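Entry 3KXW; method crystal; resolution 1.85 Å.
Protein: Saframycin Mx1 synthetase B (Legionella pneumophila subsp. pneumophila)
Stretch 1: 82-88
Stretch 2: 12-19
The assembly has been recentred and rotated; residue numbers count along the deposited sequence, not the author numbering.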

# COMPACT_ATOMS: atom_id res chain seq x y z
N PHE A 82 -13.59 -3.56 11.41
CA PHE A 82 -12.37 -4.36 11.56
C PHE A 82 -12.17 -4.75 13.03
O PHE A 82 -11.94 -5.92 13.35
CB PHE A 82 -11.16 -3.58 11.01
CG PHE A 82 -9.87 -4.39 10.97
CD1 PHE A 82 -9.51 -5.09 9.83
CD2 PHE A 82 -9.02 -4.44 12.07
CE1 PHE A 82 -8.32 -5.84 9.78
CE2 PHE A 82 -7.82 -5.19 12.03
CZ PHE A 82 -7.48 -5.89 10.88
N LEU A 83 -12.24 -3.78 13.94
CA LEU A 83 -12.04 -4.12 15.34
C LEU A 83 -13.19 -5.02 15.82
O LEU A 83 -12.99 -5.95 16.61
CB LEU A 83 -11.97 -2.87 16.21
CG LEU A 83 -10.66 -2.09 16.09
CD1 LEU A 83 -10.73 -0.89 16.99
CD2 LEU A 83 -9.52 -2.97 16.54
N GLY A 84 -14.39 -4.73 15.34
CA GLY A 84 -15.56 -5.52 15.72
C GLY A 84 -15.34 -6.98 15.34
O GLY A 84 -15.68 -7.88 16.11
N CYS A 85 -14.72 -7.23 14.18
CA CYS A 85 -14.38 -8.61 13.79
C CYS A 85 -13.42 -9.22 14.79
O CYS A 85 -13.60 -10.35 15.23
CB CYS A 85 -13.75 -8.68 12.40
SG CYS A 85 -14.88 -8.36 11.07
N LEU A 86 -12.36 -8.49 15.13
CA LEU A 86 -11.38 -9.04 16.05
C LEU A 86 -11.99 -9.35 17.42
O LEU A 86 -11.67 -10.38 18.03
CB LEU A 86 -10.18 -8.09 16.23
CG LEU A 86 -9.34 -7.74 15.00
CD1 LEU A 86 -7.96 -7.22 15.37
CD2 LEU A 86 -9.26 -8.88 14.02
N TYR A 87 -12.84 -8.46 17.93
CA TYR A 87 -13.50 -8.68 19.21
C TYR A 87 -14.37 -9.93 19.20
O TYR A 87 -14.61 -10.50 20.25
CB TYR A 87 -14.39 -7.51 19.59
CG TYR A 87 -13.72 -6.33 20.27
CD1 TYR A 87 -12.64 -5.67 19.71
CD2 TYR A 87 -14.25 -5.83 21.46
CE1 TYR A 87 -12.08 -4.54 20.34
CE2 TYR A 87 -13.69 -4.72 22.10
CZ TYR A 87 -12.61 -4.07 21.53
OH TYR A 87 -12.10 -2.96 22.18
N ALA A 88 -14.87 -10.32 18.03
CA ALA A 88 -15.66 -11.54 17.92
C ALA A 88 -14.80 -12.79 17.67
O ALA A 88 -15.33 -13.90 17.56
CB ALA A 88 -16.70 -11.39 16.81
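Stretch 2 12-19: SLVDVVRL

A valine methyl sits almost squarely over an aromatic face: Val14 CG1 lies 3.8 Å from the centroid of the Tyr87 ring and 9° off its normal, a CH-pi contact within a largely apolar packing. Stretch 2 opens with Ser12 in an extended conformation (phi/psi -146/164) and then turns helical, residues 13-19 forming the first turns of a helix that continues along the chain. Ser12 caps this helix, its OG (chi1 p) accepting a weak hydrogen bond from Asp15 N at 3.5 Å. Regular bonds follow, Val17 N to Leu13 O and Arg18 N to Val14 O, both 3.0 Å. The helix crosses helix 82-87 at a signed angle of -111°, with axes 9.9 Å apart at closest approach; the helices run neither parallel nor antiparallel, and the nearest CA atoms across them are those of Tyr87 and Val14, 5.9 Å apart. Val14, with chi1 t, serves two neighbours: besides CG1 over the ring, its CG2 lies 3.7 Å from Tyr87 CD1, 3.8 Å from Leu86 CB and 3.5 Å from the carbonyl Leu86 O. One turn on, Val17 points toward stretch 1 and meets the edge of the same ring, its CG1 3.2 Å from Tyr87 OH; that hydroxyl is hydrogen-bonded elsewhere in the structure. Arg18 CG comes within 3.7 Å of Tyr87 OH, while its guanidinium turns back along its own helix in a salt bridge, NH1 to Asp15 OD1, 3.0 Å. Leu13 reaches the leucines of stretch 1, its CD2 being 4.1 Å from Leu83 CD2 and 4.4 Å from Leu86 CD1; Leu83 CD1 also approaches Val17 CG2 at 4.4 Å. No hydrogen bond links the stretches, and the 346 Å² buried, both sides summed, is mostly apolar contact, with Tyr87 and Val14 contributing most.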

# COMPACT_ATOMS: atom_id res chain seq x y z
N SER A 12 -3.70 -9.61 22.77
CA SER A 12 -4.24 -9.24 21.48
C SER A 12 -4.53 -7.74 21.42
O SER A 12 -4.62 -7.08 22.44
CB SER A 12 -5.53 -10.00 21.19
OG SER A 12 -6.58 -9.49 22.00
N LEU A 13 -4.70 -7.22 20.20
CA LEU A 13 -5.06 -5.82 20.04
C LEU A 13 -6.40 -5.54 20.69
O LEU A 13 -6.66 -4.42 21.14
CB LEU A 13 -5.12 -5.46 18.55
CG LEU A 13 -5.39 -3.99 18.26
CD1 LEU A 13 -4.29 -3.12 18.85
CD2 LEU A 13 -5.53 -3.78 16.73
N VAL A 14 -7.26 -6.55 20.73
CA VAL A 14 -8.57 -6.39 21.40
C VAL A 14 -8.39 -5.88 22.83
O VAL A 14 -9.05 -4.92 23.25
CB VAL A 14 -9.38 -7.70 21.41
CG1 VAL A 14 -10.63 -7.57 22.32
CG2 VAL A 14 -9.81 -8.08 19.98
N ASP A 15 -7.52 -6.53 23.59
CA ASP A 15 -7.32 -6.16 24.99
C ASP A 15 -6.59 -4.84 25.15
O ASP A 15 -6.81 -4.11 26.13
CB ASP A 15 -6.64 -7.28 25.78
CG ASP A 15 -7.58 -8.44 26.03
OD1 ASP A 15 -8.82 -8.21 26.04
OD2 ASP A 15 -7.08 -9.57 26.21
N VAL A 16 -5.73 -4.51 24.19
CA VAL A 16 -5.10 -3.21 24.20
C VAL A 16 -6.15 -2.11 24.08
O VAL A 16 -6.12 -1.12 24.83
CB VAL A 16 -4.05 -3.04 23.08
CG1 VAL A 16 -3.55 -1.58 23.05
CG2 VAL A 16 -2.89 -4.01 23.30
N VAL A 17 -7.07 -2.26 23.13
CA VAL A 17 -8.12 -1.25 22.94
C VAL A 17 -9.03 -1.18 24.17
O VAL A 17 -9.36 -0.09 24.63
CB VAL A 17 -8.96 -1.51 21.67
CG1 VAL A 17 -10.13 -0.53 21.59
CG2 VAL A 17 -8.08 -1.39 20.43
N ARG A 18 -9.43 -2.34 24.69
CA ARG A 18 -10.27 -2.38 25.89
C ARG A 18 -9.63 -1.62 27.06
O ARG A 18 -10.31 -0.87 27.75
CB ARG A 18 -10.55 -3.82 26.34
CG ARG A 18 -11.60 -4.57 25.48
CD ARG A 18 -11.89 -6.00 25.99
NE ARG A 18 -12.34 -6.03 27.40
CZ ARG A 18 -11.59 -6.46 28.42
NH1 ARG A 18 -10.35 -6.90 28.22
NH2 ARG A 18 -12.09 -6.47 29.66
N LEU A 19 -8.34 -1.84 27.27
CA LEU A 19 -7.62 -1.23 28.39
C LEU A 19 -7.43 0.27 28.19
O LEU A 19 -7.62 1.06 29.11
CB LEU A 19 -6.29 -1.92 28.62
CG LEU A 19 -5.57 -1.51 29.91
CD1 LEU A 19 -6.44 -1.80 31.12
CD2 LEU A 19 -4.22 -2.26 30.04